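Local coordinates for Pgp2 (Campylobacter jejuni subsp. jejuni, PDB 6XJ6), which acts, probably as an LD-carboxypeptidase, on peptidoglycan to give the cell its helical shape, and binds peptidoglycan in a pocket of its accessory NTF2-like domain, at residues F181-A186 with M281-E286; A174-D179 with T248-S253; V41-Y44 with I49-D52; G21-N26 with K155-T160; S221-S224 with D228-I231. All coordinates share one frame; numbering follows the deposited sequence. Where two conformers were deposited one is given.

How the contacts relate
Contact 4 opens first along the chain and encloses contact 3; contacts 1 and 2 follow and cross each other, with contact 5 nested inside both. Contacts 1 and 2, centred 9 Å apart, pin two places, about two turns apart, on helix 170-188 to one antiparallel sheet, where Met281 touches both Leu176 and Asp179. Contact 5 lies farther out, 15 Å between centres from contact 1, and meets it through Lys184 and Ile231. Contact 3 belongs to the catalytic-domain sheet, with its centre 41 Å from that of contact 5. Contact 4 lies between these regions, touching contacts 2 and 3, and so connects the catalytic and NTF2-like parts.

Contact 1: F181-A186 with M281-E286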
# COMPACT_ATOMS: atom_id res chain seq x y z
N PHE A 181 -16.91 5.80 -2.18
CA PHE A 181 -17.84 6.86 -1.83
C PHE A 181 -19.23 6.32 -1.49
O PHE A 181 -19.97 6.97 -0.74
CB PHE A 181 -17.86 7.93 -2.93
CG PHE A 181 -16.69 8.84 -2.84
CD1 PHE A 181 -16.72 9.94 -2.00
CD2 PHE A 181 -15.53 8.57 -3.53
CE1 PHE A 181 -15.63 10.77 -1.88
CE2 PHE A 181 -14.43 9.39 -3.42
CZ PHE A 181 -14.48 10.50 -2.59
N THR A 182 -19.58 5.14 -2.00
CA THR A 182 -20.82 4.49 -1.60
C THR A 182 -20.72 3.99 -0.17
O THR A 182 -21.67 4.13 0.62
CB THR A 182 -21.12 3.33 -2.56
OG1 THR A 182 -21.21 3.82 -3.90
CG2 THR A 182 -22.42 2.62 -2.18
N TRP A 183 -19.57 3.42 0.18
CA TRP A 183 -19.30 3.02 1.56
C TRP A 183 -19.31 4.23 2.49
O TRP A 183 -19.89 4.18 3.58
CB TRP A 183 -17.96 2.29 1.57
CG TRP A 183 -17.28 2.03 2.89
CD1 TRP A 183 -17.56 1.03 3.78
CD2 TRP A 183 -16.15 2.72 3.41
NE1 TRP A 183 -16.70 1.09 4.84
CE2 TRP A 183 -15.81 2.12 4.64
CE3 TRP A 183 -15.39 3.81 2.96
CZ2 TRP A 183 -14.75 2.56 5.42
CZ3 TRP A 183 -14.34 4.25 3.74
CH2 TRP A 183 -14.03 3.63 4.96
N LYS A 184 -18.69 5.33 2.06
CA LYS A 184 -18.71 6.57 2.84
C LYS A 184 -20.14 7.03 3.10
O LYS A 184 -20.48 7.42 4.22
CB LYS A 184 -17.93 7.65 2.08
CG LYS A 184 -17.90 9.01 2.76
CD LYS A 184 -17.16 10.02 1.88
CE LYS A 184 -17.20 11.41 2.45
NZ LYS A 184 -18.57 11.99 2.45
N LEU A 185 -20.99 7.01 2.07
CA LEU A 185 -22.36 7.46 2.24
C LEU A 185 -23.11 6.56 3.22
O LEU A 185 -23.92 7.03 4.02
CB LEU A 185 -23.08 7.48 0.89
CG LEU A 185 -24.53 7.96 0.93
CD1 LEU A 185 -24.61 9.40 1.41
CD2 LEU A 185 -25.19 7.82 -0.42
N ALA A 186 -22.87 5.25 3.15
CA ALA A 186 -23.52 4.32 4.07
C ALA A 186 -23.14 4.63 5.51
O ALA A 186 -23.99 4.65 6.40
CB ALA A 186 -23.14 2.89 3.71
N MET A 281 -15.83 -3.88 -4.15
CA MET A 281 -14.81 -3.73 -3.12
C MET A 281 -15.16 -4.55 -1.89
O MET A 281 -16.29 -4.51 -1.39
CB MET A 281 -14.74 -2.26 -2.71
CG MET A 281 -13.71 -1.97 -1.63
SD MET A 281 -13.55 -0.22 -1.25
CE MET A 281 -14.99 0.03 -0.22
N LYS A 282 -14.17 -5.28 -1.38
CA LYS A 282 -14.28 -5.99 -0.11
C LYS A 282 -13.08 -5.62 0.74
O LYS A 282 -11.94 -5.90 0.37
CB LYS A 282 -14.35 -7.50 -0.32
CG LYS A 282 -15.66 -7.97 -0.94
CD LYS A 282 -16.83 -7.79 0.01
CE LYS A 282 -18.10 -8.39 -0.56
NZ LYS A 282 -19.22 -8.37 0.43
N ILE A 283 -13.34 -5.00 1.89
CA ILE A 283 -12.28 -4.52 2.78
C ILE A 283 -11.71 -5.69 3.56
O ILE A 283 -12.46 -6.46 4.19
CB ILE A 283 -12.83 -3.43 3.71
CG1 ILE A 283 -13.27 -2.21 2.90
CG2 ILE A 283 -11.79 -3.03 4.76
CD1 ILE A 283 -14.17 -1.27 3.65
N LEU A 284 -10.39 -5.83 3.54
CA LEU A 284 -9.67 -6.87 4.26
C LEU A 284 -9.00 -6.37 5.53
O LEU A 284 -8.77 -7.15 6.45
CB LEU A 284 -8.59 -7.48 3.36
CG LEU A 284 -9.10 -7.99 2.01
CD1 LEU A 284 -7.96 -8.38 1.10
CD2 LEU A 284 -10.02 -9.17 2.23
N ALA A 285 -8.67 -5.08 5.58
CA ALA A 285 -8.08 -4.46 6.75
C ALA A 285 -8.36 -2.97 6.66
O ALA A 285 -8.32 -2.39 5.57
CB ALA A 285 -6.57 -4.70 6.81
N GLU A 286 -8.64 -2.37 7.81
CA GLU A 286 -9.03 -0.96 7.84
C GLU A 286 -8.37 -0.27 9.02
O GLU A 286 -8.48 -0.72 10.16
CB GLU A 286 -10.55 -0.81 7.95
CG GLU A 286 -11.00 0.63 8.22
CD GLU A 286 -12.50 0.80 8.19
OE1 GLU A 286 -13.22 -0.22 8.11
OE2 GLU A 286 -12.96 1.96 8.27
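Trp183 reaches from helix 170-188 to Met281, Ile283 and Glu286 on the last strands of the chain, a helix-on-sheet contact within the NTF2-like domain, whose curved antiparallel sheet wraps against this helix. At the root of the side chain, CB of Trp183 meets the methyl CE of Met281 at 4.1 Å, where the flexible thioether chain bends at chi3. The indole then stands out from the helix because CG lies anti to the backbone N (chi1 167°). Its pyrrole part passes beneath Ile283, whose CD1 sits 3.7 Å from NE1 of Trp183. The same methyl makes a CH-pi contact, 4.0 Å from the centroid of the five-membered ring and 25° off its normal, offset toward the rim of that face, while the beta-branched side chain crosses the indole at about a right angle. NE1 itself donates to the hydroxyl of Tyr199, a group that also bonds to OE1 of Glu286. Farther out, Glu286 approaches the benzene part from the opposite direction, and the extended glutamate chain brings the carboxylate to the ring edge. The planes of the two groups are 63° apart. Lys269 forms a salt bridge to OE2, so this acidic end, near a hydrophobic core, has a countercharge. That oxygen lies in the plane of the indole, 3.4 Å from CZ2 of Trp183, facing a C-H edge that is slightly positive.

Contact 2: A174-D179 with T248-S253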
# COMPACT_ATOMS: atom_id res chain seq x y z
N ALA A 174 -11.63 2.99 -11.07
CA ALA A 174 -12.88 3.73 -11.11
C ALA A 174 -13.97 3.04 -10.31
O ALA A 174 -14.73 3.70 -9.58
CB ALA A 174 -13.32 3.90 -12.57
N SER A 175 -14.08 1.71 -10.43
CA SER A 175 -15.10 1.00 -9.67
C SER A 175 -14.81 1.08 -8.18
O SER A 175 -15.74 1.24 -7.37
CB SER A 175 -15.21 -0.45 -10.14
OG SER A 175 -14.09 -1.21 -9.75
N LEU A 176 -13.54 0.98 -7.79
CA LEU A 176 -13.21 1.05 -6.37
C LEU A 176 -13.50 2.44 -5.80
O LEU A 176 -13.98 2.56 -4.67
CB LEU A 176 -11.75 0.67 -6.14
CG LEU A 176 -11.43 -0.82 -6.19
CD1 LEU A 176 -9.93 -1.03 -6.09
CD2 LEU A 176 -12.14 -1.60 -5.09
N LEU A 177 -13.23 3.49 -6.56
CA LEU A 177 -13.54 4.84 -6.08
C LEU A 177 -15.04 5.02 -5.91
O LEU A 177 -15.48 5.64 -4.93
CB LEU A 177 -12.96 5.88 -7.03
CG LEU A 177 -11.46 6.10 -6.88
CD1 LEU A 177 -10.88 6.82 -8.08
CD2 LEU A 177 -11.18 6.88 -5.61
N ALA A 178 -15.83 4.51 -6.84
CA ALA A 178 -17.28 4.57 -6.68
C ALA A 178 -17.72 3.79 -5.45
O ALA A 178 -18.59 4.25 -4.70
CB ALA A 178 -17.96 4.05 -7.94
N ASP A 179 -17.13 2.61 -5.22
CA ASP A 179 -17.44 1.84 -4.02
C ASP A 179 -17.03 2.59 -2.76
O ASP A 179 -17.76 2.60 -1.76
CB ASP A 179 -16.74 0.49 -4.07
CG ASP A 179 -17.36 -0.48 -5.06
OD1 ASP A 179 -18.51 -0.25 -5.49
OD2 ASP A 179 -16.68 -1.48 -5.38
N THR A 248 -7.16 -9.75 -6.87
CA THR A 248 -7.01 -8.38 -7.36
C THR A 248 -7.15 -7.49 -6.15
O THR A 248 -8.25 -7.30 -5.62
CB THR A 248 -8.07 -8.07 -8.41
OG1 THR A 248 -8.01 -9.05 -9.45
CG2 THR A 248 -7.83 -6.68 -8.99
N MET A 249 -6.03 -6.97 -5.68
CA MET A 249 -5.98 -6.23 -4.43
C MET A 249 -5.46 -4.82 -4.68
O MET A 249 -4.68 -4.58 -5.60
CB MET A 249 -5.08 -6.93 -3.41
CG MET A 249 -5.64 -8.25 -2.97
SD MET A 249 -4.57 -9.12 -1.82
CE MET A 249 -4.50 -7.96 -0.48
N TYR A 250 -5.95 -3.90 -3.85
CA TYR A 250 -5.52 -2.51 -3.91
C TYR A 250 -5.39 -1.98 -2.50
O TYR A 250 -6.06 -2.45 -1.57
CB TYR A 250 -6.52 -1.63 -4.65
CG TYR A 250 -6.50 -1.76 -6.16
CD1 TYR A 250 -7.12 -2.81 -6.80
CD2 TYR A 250 -5.86 -0.81 -6.94
CE1 TYR A 250 -7.11 -2.91 -8.20
CE2 TYR A 250 -5.84 -0.91 -8.31
CZ TYR A 250 -6.46 -1.96 -8.93
OH TYR A 250 -6.44 -2.04 -10.32
N ARG A 251 -4.54 -0.96 -2.36
CA ARG A 251 -4.46 -0.15 -1.15
C ARG A 251 -5.10 1.19 -1.45
O ARG A 251 -4.83 1.78 -2.50
CB ARG A 251 -3.01 0.05 -0.72
CG ARG A 251 -2.89 0.67 0.63
CD ARG A 251 -1.47 1.04 0.95
NE ARG A 251 -1.26 2.42 0.58
CZ ARG A 251 -0.49 3.28 1.23
NH1 ARG A 251 0.19 2.91 2.31
NH2 ARG A 251 -0.40 4.52 0.79
N ILE A 252 -5.96 1.66 -0.56
CA ILE A 252 -6.63 2.95 -0.69
C ILE A 252 -6.30 3.74 0.57
O ILE A 252 -6.70 3.34 1.66
CB ILE A 252 -8.15 2.80 -0.84
CG1 ILE A 252 -8.50 1.86 -1.99
CG2 ILE A 252 -8.78 4.19 -1.03
CD1 ILE A 252 -9.98 1.56 -2.12
N SER A 253 -5.60 4.86 0.42
CA SER A 253 -5.30 5.72 1.54
C SER A 253 -5.88 7.10 1.29
O SER A 253 -6.01 7.54 0.14
CB SER A 253 -3.78 5.81 1.80
OG SER A 253 -3.08 6.36 0.70
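Leu176 points one methyl at the face of the Tyr250 ring, and the two side chains approach at a slant, one from helix 170-188 and the other from strand 249-260. CD1 of Leu176 does the touching, 3.4 Å from CD1 of Tyr250. It is nearly as near to CG of Tyr250, at 3.5 Å, so the methyl rests over the inner part of the ring, toward CB. With CG anti to the carbonyl carbon (chi1 -77°), chi2 of 80° turns a face of the ring to the leucine. Ile252, two residues on and on the same side of the strand, flanks the tyrosine: its CD1 comes within 4.5 Å of CB of Leu176, a looser touch. The helix therefore rests on the sheet of the NTF2-like domain by a leucine whose tip meets an aromatic face and whose root brushes an aliphatic branch, with Val273 and Ile275 of strand 263-275 against it. Tyrosine suits this buried place: its carbon face meets the core, while OE1 of Gln172 and the backbone N of Lys169 bond its hydroxyl near the start of the helix. No hydrogen bond forms between the two segments, so shape and dispersion hold this join.

Contact 3: V41-Y44 with I49-D52; sequences VYSY and IRKD
Tyr42 and Ile49 make the closest apolar contact here, with CD1 of the ring 3.4 Å from the methyl CG2 of Ile49. They are diagonal neighbours, since Tyr42 pairs with Lys51 and Ile49 with Tyr44. With CG1 anti to the carbonyl carbon (chi1 -71°) and CG2 anti to the backbone N, Ile49 parts its two arms toward two rings: CD1 lies near the plane of the Tyr44 ring, 3.8 Å from CD2 of Tyr44. A beta-branched residue suits this double touch. Ser43 and Arg50 form the hydrogen-bonded pair between them: N of Ser43 donates to O of Arg50 at 2.9 Å, and N of Arg50 to O of Ser43. Farther along, N of Asp52 bonds to O of Val41 at 2.8 Å and 162°. Strands 38-45 and 48-56 form a beta hairpin in the mixed sheet of the L,D-transpeptidase catalytic domain; 48-56 is one of its two outermost strands within the chain, while 38-45 lies against 27-33. The side with Ser43, Arg50 and Asp52 is more polar and holds a water, Arg50 being exposed to solvent. There NE of Arg50 makes a salt bridge of 3.1 Å to OD1 of Asp52, and the water accepts from the same NE and donates to OD2. Ser43 is modelled in two conformers, so its own link to that water is doubtful. Lys51, exposed, lays its CB 3.9 Å from CE1 of Tyr42, then bends away at chi3 to a salt bridge with Glu54.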
# COMPACT_ATOMS: atom_id res chain seq x y z
N VAL A 41 12.69 3.14 -10.00
CA VAL A 41 11.96 4.21 -9.34
C VAL A 41 11.23 5.00 -10.41
O VAL A 41 11.85 5.48 -11.38
CB VAL A 41 12.86 5.12 -8.50
CG1 VAL A 41 12.00 6.15 -7.76
CG2 VAL A 41 13.67 4.31 -7.50
N TYR A 42 9.93 5.14 -10.23
CA TYR A 42 9.09 5.90 -11.15
C TYR A 42 8.51 7.10 -10.43
O TYR A 42 8.06 7.00 -9.30
CB TYR A 42 7.92 5.05 -11.63
CG TYR A 42 8.31 3.92 -12.53
CD1 TYR A 42 8.47 4.11 -13.89
CD2 TYR A 42 8.50 2.64 -12.01
CE1 TYR A 42 8.82 3.06 -14.71
CE2 TYR A 42 8.85 1.59 -12.83
CZ TYR A 42 9.00 1.81 -14.18
OH TYR A 42 9.35 0.76 -15.00
N SER A 43 8.55 8.25 -11.10
CA SER A 43 7.83 9.43 -10.64
C SER A 43 6.46 9.45 -11.30
O SER A 43 6.32 9.12 -12.48
CB SER A 43 8.60 10.70 -10.99
OG SER A 43 8.75 10.84 -12.39
N TYR A 44 5.46 9.84 -10.53
CA TYR A 44 4.10 10.01 -11.02
C TYR A 44 3.74 11.48 -10.85
O TYR A 44 3.82 12.01 -9.74
CB TYR A 44 3.14 9.16 -10.19
CG TYR A 44 1.66 9.34 -10.51
CD1 TYR A 44 0.94 10.40 -9.98
CD2 TYR A 44 0.99 8.43 -11.31
CE1 TYR A 44 -0.41 10.55 -10.25
CE2 TYR A 44 -0.35 8.57 -11.58
CZ TYR A 44 -1.05 9.63 -11.05
OH TYR A 44 -2.39 9.76 -11.33
N ILE A 49 4.04 9.07 -16.03
CA ILE A 49 5.04 8.25 -15.36
C ILE A 49 6.38 8.48 -16.04
O ILE A 49 6.46 8.52 -17.27
CB ILE A 49 4.65 6.76 -15.40
CG1 ILE A 49 3.46 6.50 -14.47
CG2 ILE A 49 5.84 5.86 -15.06
CD1 ILE A 49 3.81 6.50 -12.98
N ARG A 50 7.44 8.61 -15.24
CA ARG A 50 8.79 8.75 -15.75
C ARG A 50 9.71 7.85 -14.94
O ARG A 50 9.66 7.87 -13.71
CB ARG A 50 9.26 10.21 -15.65
CG ARG A 50 10.55 10.50 -16.39
CD ARG A 50 10.85 11.99 -16.40
NE ARG A 50 11.69 12.39 -15.27
CZ ARG A 50 12.87 13.01 -15.38
NH1 ARG A 50 13.38 13.33 -16.56
NH2 ARG A 50 13.55 13.32 -14.28
N LYS A 51 10.54 7.07 -15.62
CA LYS A 51 11.52 6.23 -14.94
C LYS A 51 12.74 7.07 -14.58
O LYS A 51 13.43 7.60 -15.46
CB LYS A 51 11.93 5.05 -15.82
CG LYS A 51 12.79 4.03 -15.08
CD LYS A 51 12.93 2.72 -15.86
CE LYS A 51 13.82 2.88 -17.07
NZ LYS A 51 13.93 1.60 -17.82
N ASP A 52 12.99 7.20 -13.27
CA ASP A 52 14.07 8.03 -12.76
C ASP A 52 15.28 7.24 -12.28
O ASP A 52 16.34 7.84 -12.09
CB ASP A 52 13.57 8.89 -11.59
CG ASP A 52 12.65 9.99 -12.03
OD1 ASP A 52 12.68 10.35 -13.22
OD2 ASP A 52 11.89 10.50 -11.17
O HOH W 1 10.89 12.92 -12.81

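Contact 4: G21-N26 with K155-T160; sequences GYYDDN and KVFVMT
Tyr23 and Phe157 meet where the sheet of the catalytic domain and that of the NTF2-like domain come together: Phe157 is on strand 156-161 of the first, while Tyr23 sits on the short, weakly bonded strand 22-23 at the margin of the second. The two rings lie near parallel, their planes 22° apart, but they have slid past one another in opposite directions. Centroids 5.7 Å apart mean they barely overlap, and the closest touch is between single atoms, CE1 of Tyr23 and CE2 of Phe157, 3.7 Å apart. Both side chains put CG anti to the carbonyl carbon (chi1 -58° in Tyr23, -65° in Phe157), which sends the rings out along similar paths from their backbones. Phenylalanine suits its place, having no polar group to bury; tyrosine adds a hydroxyl, bonded to O of Leu20 and to OG of Ser239. At the exposed end the backbones are joined by water. It donates to O of Asn26 at 2.7 Å and accepts from N of Lys155 at 3.1 Å. Nearby, CB of Lys155 lies 4.3 Å from O of Asn26, and the ammonium of Lys155 leads off to a salt bridge with Glu80. Around this centre, Tyr44 of strand 38-45 meets the Tyr23 ring edge-to-face, Phe78 of strand 77-80 meets Phe157, and Asn237 of strand 232-240 touches both aromatics.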
# COMPACT_ATOMS: atom_id res chain seq x y z
N GLY A 21 -0.83 3.07 -9.97
CA GLY A 21 -1.72 3.73 -9.04
C GLY A 21 -2.20 5.07 -9.57
O GLY A 21 -1.68 5.62 -10.53
N TYR A 22 -3.22 5.58 -8.88
CA TYR A 22 -3.83 6.88 -9.16
C TYR A 22 -3.67 7.70 -7.89
O TYR A 22 -4.19 7.32 -6.83
CB TYR A 22 -5.31 6.66 -9.50
CG TYR A 22 -6.14 7.86 -9.90
CD1 TYR A 22 -5.68 8.80 -10.81
CD2 TYR A 22 -7.42 8.02 -9.39
CE1 TYR A 22 -6.46 9.88 -11.17
CE2 TYR A 22 -8.21 9.09 -9.75
CZ TYR A 22 -7.73 10.02 -10.64
OH TYR A 22 -8.53 11.09 -10.99
N TYR A 23 -2.93 8.80 -7.98
CA TYR A 23 -2.49 9.56 -6.82
C TYR A 23 -2.98 11.00 -6.90
O TYR A 23 -2.94 11.63 -7.96
CB TYR A 23 -0.96 9.52 -6.71
CG TYR A 23 -0.47 8.11 -6.60
CD1 TYR A 23 -0.43 7.47 -5.38
CD2 TYR A 23 -0.08 7.38 -7.73
CE1 TYR A 23 -0.02 6.17 -5.26
CE2 TYR A 23 0.34 6.07 -7.62
CZ TYR A 23 0.36 5.47 -6.38
OH TYR A 23 0.76 4.16 -6.22
N ASP A 24 -3.38 11.54 -5.75
CA ASP A 24 -3.90 12.90 -5.72
C ASP A 24 -2.81 13.93 -5.99
O ASP A 24 -3.10 14.99 -6.56
CB ASP A 24 -4.57 13.17 -4.38
CG ASP A 24 -5.27 14.50 -4.35
OD1 ASP A 24 -6.31 14.65 -5.03
OD2 ASP A 24 -4.78 15.40 -3.66
N ASP A 25 -1.57 13.64 -5.62
CA ASP A 25 -0.44 14.54 -5.86
C ASP A 25 0.75 13.71 -6.30
O ASP A 25 0.66 12.48 -6.45
CB ASP A 25 -0.16 15.39 -4.61
CG ASP A 25 0.83 16.52 -4.88
OD1 ASP A 25 0.73 17.16 -5.95
OD2 ASP A 25 1.70 16.77 -4.01
N ASN A 26 1.88 14.38 -6.52
CA ASN A 26 3.08 13.73 -7.03
C ASN A 26 3.65 12.76 -6.02
O ASN A 26 3.74 13.05 -4.82
CB ASN A 26 4.14 14.78 -7.34
CG ASN A 26 3.77 15.66 -8.51
OD1 ASN A 26 2.69 15.54 -9.08
ND2 ASN A 26 4.68 16.56 -8.88
N LYS A 155 7.18 11.97 -1.43
CA LYS A 155 6.34 10.89 -0.93
C LYS A 155 6.65 9.65 -1.75
O LYS A 155 6.41 9.62 -2.96
CB LYS A 155 4.87 11.27 -1.07
CG LYS A 155 3.89 10.23 -0.54
CD LYS A 155 3.97 10.10 0.98
CE LYS A 155 2.82 9.26 1.53
NZ LYS A 155 2.77 9.28 3.02
N VAL A 156 7.18 8.62 -1.10
CA VAL A 156 7.76 7.47 -1.78
C VAL A 156 7.07 6.19 -1.31
O VAL A 156 7.06 5.88 -0.11
CB VAL A 156 9.28 7.37 -1.56
CG1 VAL A 156 9.86 6.23 -2.37
CG2 VAL A 156 9.94 8.69 -1.95
N PHE A 157 6.51 5.46 -2.26
CA PHE A 157 5.91 4.17 -2.01
C PHE A 157 6.82 3.05 -2.52
O PHE A 157 7.71 3.25 -3.35
CB PHE A 157 4.54 4.08 -2.69
CG PHE A 157 3.55 5.03 -2.12
CD1 PHE A 157 3.10 4.87 -0.82
CD2 PHE A 157 3.06 6.09 -2.86
CE1 PHE A 157 2.19 5.75 -0.28
CE2 PHE A 157 2.14 6.97 -2.32
CZ PHE A 157 1.71 6.81 -1.03
N VAL A 158 6.56 1.85 -1.99
CA VAL A 158 7.35 0.66 -2.26
C VAL A 158 6.38 -0.40 -2.75
O VAL A 158 5.46 -0.78 -2.02
CB VAL A 158 8.08 0.19 -0.99
CG1 VAL A 158 8.72 -1.18 -1.17
CG2 VAL A 158 9.10 1.23 -0.58
N MET A 159 6.59 -0.87 -3.97
CA MET A 159 5.73 -1.86 -4.59
C MET A 159 6.64 -3.02 -4.96
O MET A 159 7.53 -2.88 -5.80
CB MET A 159 5.06 -1.25 -5.82
CG MET A 159 4.17 -2.20 -6.58
SD MET A 159 3.30 -1.32 -7.89
CE MET A 159 2.62 -2.69 -8.80
N THR A 160 6.44 -4.16 -4.30
CA THR A 160 7.30 -5.32 -4.50
C THR A 160 6.49 -6.49 -5.02
O THR A 160 5.53 -6.94 -4.37
CB THR A 160 8.03 -5.68 -3.21
OG1 THR A 160 8.77 -4.53 -2.79
CG2 THR A 160 8.97 -6.85 -3.43
O HOH W 2 6.23 13.59 -3.84

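Contact 5: S221-S224 with D228-I231; sequences SIFS and DKKI
NZ of Lys229 is gripped by several groups at once, among them the ring of Phe223 across this contact. The carbonyl O of Trp187 and OG of Ser190 are its hydrogen-bond partners, and the indole of Trp187 forms a second cation-pi contact with it. On the Phe223 side, NZ stands 4.5 Å from the ring centroid and 29° off the normal, an off-centre cation-pi placement. The ammonium leans toward one side of the ring, at 4.1 Å from CE1 of Phe223. With CG anti to the carbonyl carbon (chi1 -45°) and the chain extended beyond it, Lys229 carries the charge across from the loop before strand 232-240 and meets the aromatic side chain at about a right angle. Phe223 belongs to helix 212-223, and Tyr195 adds an edge-to-face contact to its ring. Near the C-terminal part of this helix, O of Ser221 accepts from N and OG of Ser224, the OG bond being 2.7 Å. Helix and loop of the NTF2-like domain are thus joined over a three-residue gap. With oxygens accepting from the ammonium and two aromatic pi systems close by, the lysine is likely to stay protonated despite its partly covered position.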
# COMPACT_ATOMS: atom_id res chain seq x y z
N SER A 221 -25.09 -1.65 16.43
CA SER A 221 -25.25 -0.99 17.72
C SER A 221 -24.73 0.44 17.66
O SER A 221 -25.41 1.38 18.09
CB SER A 221 -24.50 -1.80 18.78
OG SER A 221 -24.79 -1.33 20.07
N ILE A 222 -23.51 0.63 17.13
CA ILE A 222 -22.94 1.97 17.02
C ILE A 222 -23.80 2.84 16.11
O ILE A 222 -24.11 4.00 16.44
CB ILE A 222 -21.48 1.89 16.53
CG1 ILE A 222 -20.62 1.21 17.60
CG2 ILE A 222 -20.94 3.29 16.21
CD1 ILE A 222 -19.21 0.94 17.16
N PHE A 223 -24.18 2.32 14.94
CA PHE A 223 -24.98 3.09 13.99
C PHE A 223 -26.37 3.42 14.53
O PHE A 223 -27.01 4.34 14.02
CB PHE A 223 -25.12 2.32 12.68
CG PHE A 223 -23.89 2.35 11.79
CD1 PHE A 223 -22.67 2.79 12.26
CD2 PHE A 223 -23.98 1.92 10.48
CE1 PHE A 223 -21.56 2.81 11.43
CE2 PHE A 223 -22.88 1.94 9.65
CZ PHE A 223 -21.66 2.38 10.13
N SER A 224 -26.85 2.68 15.54
CA SER A 224 -28.19 2.94 16.06
C SER A 224 -28.31 4.31 16.70
O SER A 224 -29.43 4.79 16.91
CB SER A 224 -28.59 1.86 17.07
OG SER A 224 -27.96 2.09 18.31
N ASP A 228 -26.14 12.55 13.08
CA ASP A 228 -25.92 13.34 11.88
C ASP A 228 -24.42 13.57 11.72
O ASP A 228 -23.79 14.17 12.59
CB ASP A 228 -26.67 14.67 11.97
CG ASP A 228 -28.17 14.50 11.84
OD1 ASP A 228 -28.60 13.60 11.09
OD2 ASP A 228 -28.91 15.27 12.49
N LYS A 229 -23.86 13.08 10.62
CA LYS A 229 -22.43 13.08 10.40
C LYS A 229 -22.10 13.89 9.15
O LYS A 229 -22.87 13.92 8.19
CB LYS A 229 -21.91 11.65 10.20
CG LYS A 229 -22.46 10.65 11.21
CD LYS A 229 -22.06 9.22 10.88
CE LYS A 229 -22.76 8.22 11.79
NZ LYS A 229 -22.45 6.81 11.44
N LYS A 230 -20.95 14.55 9.18
CA LYS A 230 -20.41 15.28 8.03
C LYS A 230 -18.95 14.89 7.88
O LYS A 230 -18.15 15.16 8.78
CB LYS A 230 -20.55 16.79 8.21
N ILE A 231 -18.60 14.28 6.76
CA ILE A 231 -17.28 13.69 6.57
C ILE A 231 -16.80 13.99 5.15
O ILE A 231 -17.58 13.93 4.20
CB ILE A 231 -17.32 12.18 6.84
CG1 ILE A 231 -15.96 11.54 6.58
CG2 ILE A 231 -18.40 11.51 6.00
CD1 ILE A 231 -15.84 10.12 7.11